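Local coordinates for heat shock protein STI1 (Saccharomyces cerevisiae, PDB 3UPV), which binds the C-terminal tail of Hsp70 through this TPR2B domain and, as a whole protein, links the Hsp70 and Hsp90 chaperones, at residues 74-79 with 112-117. Sequence-based numbering, arbitrary orientation.
Sequences AYIRKA and REIDQL
I76, on the first helix of the ninth TPR repeat, reaches across to I114, E113 and L117 of helix 111-124 and illustrates how a tetratricopeptide superhelix is built: each added helix packs on an earlier one, and one face of the pairing is turned to the peptide. The segments 74-79 and 112-117 run nearly parallel, at 24°, with axes 10.9 Å apart at closest approach; I76 carries most of the contact for its helix and is met by three side chains from the other.

The tight part is buried and apolar. I76 lies at about a right angle to both I114 and L117, and its two branches divide the work. CG1 stands beside the backbone N (chi1 -64°) and carries the extended arm to I114, where I76 CD1 comes 3.7 Å from I114 CG1. The CG2 branch, anti to that N, turns to L117 and meets its CD1 at 3.7 Å. A79, which stays farther from segment 112-117, and L117 both also rest on L95 of helix 88-106.

The more open side borders the bound Hsp70 peptide. E113, only partly buried, leaves its helix with CG anti to the backbone N (chi1 174°) and continues extended, which brings the carboxylate obliquely across I76 CG2 without any polar bond to segment 74-79. Its OE2 is instead hydrogen-bonded to a polar side chain of the peptide, while R77, pointing away from 112-117, hydrogen-bonds the peptide backbone through NH1 and more weakly through NH2. The other carboxylate oxygen, E113 OE1, lies 3.7 Å from I76 CG2.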
loop_
_atom_site.group_PDB
_atom_site.type_symbol
_atom_site.label_atom_id
_atom_site.label_comp_id
_atom_site.label_asym_id
_atom_site.label_seq_id
_atom_site.Cartn_x
_atom_site.Cartn_y
_atom_site.Cartn_z
ATOM N N ALA A 74 -1.624 2.503 3.323
ATOM C CA ALA A 74 -0.190 2.595 2.972
ATOM C C ALA A 74 0.669 1.938 4.056
ATOM O O ALA A 74 1.654 1.279 3.766
ATOM C CB ALA A 74 0.179 3.986 2.782
ATOM N N TYR A 75 0.278 2.136 5.302
ATOM C CA TYR A 75 1.021 1.519 6.403
ATOM C C TYR A 75 0.875 0.002 6.386
ATOM O O TYR A 75 1.927 -0.740 6.520
ATOM C CB TYR A 75 0.584 2.044 7.753
ATOM C CG TYR A 75 0.728 3.531 8.009
ATOM C CD1 TYR A 75 1.909 4.079 8.536
ATOM C CD2 TYR A 75 -0.332 4.404 7.754
ATOM C CE1 TYR A 75 2.003 5.467 8.784
ATOM C CE2 TYR A 75 -0.204 5.774 7.943
ATOM C CZ TYR A 75 0.922 6.298 8.493
ATOM O OH TYR A 75 0.929 7.667 8.750
ATOM N N ILE A 76 -0.359 -0.478 6.155
ATOM C CA ILE A 76 -0.570 -1.895 6.148
ATOM C C ILE A 76 0.176 -2.536 4.963
ATOM O O ILE A 76 0.926 -3.545 5.083
ATOM C CB ILE A 76 -2.034 -2.265 6.115
ATOM C CG1 ILE A 76 -2.688 -1.776 7.397
ATOM C CG2 ILE A 76 -2.149 -3.810 5.928
ATOM C CD1 ILE A 76 -4.186 -1.845 7.375
ATOM N N ARG A 77 0.077 -1.868 3.809
ATOM C CA ARG A 77 0.823 -2.340 2.637
ATOM C C ARG A 77 2.326 -2.426 2.849
ATOM O O ARG A 77 3.018 -3.392 2.428
ATOM C CB ARG A 77 0.504 -1.405 1.490
ATOM C CG ARG A 77 0.712 -2.106 0.259
ATOM C CD ARG A 77 0.381 -1.309 -1.017
ATOM N NE ARG A 77 -0.998 -0.801 -1.130
ATOM C CZ ARG A 77 -2.038 -1.579 -1.437
ATOM N NH1 ARG A 77 -3.288 -1.080 -1.571
ATOM N NH2 ARG A 77 -1.811 -2.872 -1.631
ATOM N N LYS A 78 2.895 -1.354 3.378
ATOM C CA LYS A 78 4.321 -1.352 3.675
ATOM C C LYS A 78 4.756 -2.502 4.600
ATOM O O LYS A 78 5.787 -3.130 4.348
ATOM C CB LYS A 78 4.647 -0.061 4.381
ATOM C CG LYS A 78 6.116 0.079 4.776
ATOM C CD LYS A 78 6.320 1.459 5.437
ATOM C CE LYS A 78 7.676 1.548 6.104
ATOM N NZ LYS A 78 7.960 2.912 6.696
ATOM N N ALA A 79 3.990 -2.715 5.684
ATOM C CA ALA A 79 4.309 -3.802 6.624
ATOM C C ALA A 79 4.294 -5.127 5.930
ATOM O O ALA A 79 5.140 -5.995 6.216
ATOM C CB ALA A 79 3.350 -3.826 7.762
ATOM N N ARG A 112 -8.320 -6.474 12.500
ATOM C CA ARG A 112 -8.060 -7.893 12.329
ATOM C C ARG A 112 -6.873 -8.123 11.414
ATOM O O ARG A 112 -6.008 -8.954 11.739
ATOM C CB ARG A 112 -9.319 -8.667 11.851
ATOM C CG ARG A 112 -10.292 -8.845 12.982
ATOM C CD ARG A 112 -11.445 -9.689 12.452
ATOM N NE ARG A 112 -12.580 -9.718 13.374
ATOM C CZ ARG A 112 -13.616 -8.885 13.296
ATOM N NH1 ARG A 112 -14.617 -8.974 14.178
ATOM N NH2 ARG A 112 -13.650 -7.950 12.334
ATOM N N GLU A 113 -6.806 -7.362 10.314
ATOM C CA GLU A 113 -5.729 -7.593 9.367
ATOM C C GLU A 113 -4.384 -7.208 9.995
ATOM O O GLU A 113 -3.393 -7.948 9.912
ATOM C CB GLU A 113 -5.959 -6.804 8.090
ATOM C CG GLU A 113 -4.710 -6.948 7.146
ATOM C CD GLU A 113 -4.848 -6.343 5.755
ATOM O OE1 GLU A 113 -4.025 -6.773 4.857
ATOM O OE2 GLU A 113 -5.712 -5.464 5.579
ATOM N N ILE A 114 -4.377 -6.120 10.747
ATOM C CA ILE A 114 -3.135 -5.637 11.300
ATOM C C ILE A 114 -2.651 -6.610 12.353
ATOM O O ILE A 114 -1.440 -6.901 12.407
ATOM C CB ILE A 114 -3.322 -4.258 11.918
ATOM C CG1 ILE A 114 -3.593 -3.222 10.775
ATOM C CG2 ILE A 114 -2.103 -3.908 12.776
ATOM C CD1 ILE A 114 -4.005 -1.805 11.234
ATOM N N ASP A 115 -3.571 -7.142 13.157
ATOM C CA ASP A 115 -3.207 -8.092 14.234
ATOM C C ASP A 115 -2.633 -9.410 13.643
ATOM O O ASP A 115 -1.673 -9.992 14.159
ATOM C CB ASP A 115 -4.406 -8.422 15.148
ATOM C CG ASP A 115 -4.754 -7.279 16.143
ATOM O OD1 ASP A 115 -3.907 -6.356 16.348
ATOM O OD2 ASP A 115 -5.881 -7.304 16.704
ATOM N N GLN A 116 -3.131 -9.855 12.522
ATOM C CA GLN A 116 -2.579 -11.090 11.980
ATOM C C GLN A 116 -1.216 -10.881 11.296
ATOM O O GLN A 116 -0.368 -11.788 11.328
ATOM C CB GLN A 116 -3.570 -11.860 11.107
ATOM C CG GLN A 116 -4.005 -11.155 9.814
ATOM C CD GLN A 116 -3.165 -11.519 8.630
ATOM O OE1 GLN A 116 -2.585 -12.578 8.573
ATOM N NE2 GLN A 116 -3.110 -10.628 7.646
ATOM N N LEU A 117 -1.027 -9.687 10.723
ATOM C CA LEU A 117 0.307 -9.309 10.208
ATOM C C LEU A 117 1.277 -9.228 11.352
ATOM O O LEU A 117 2.395 -9.735 11.229
ATOM C CB LEU A 117 0.288 -7.981 9.419
ATOM C CG LEU A 117 -0.522 -8.118 8.139
ATOM C CD1 LEU A 117 -0.717 -6.776 7.507
ATOM C CD2 LEU A 117 0.010 -9.208 7.116
#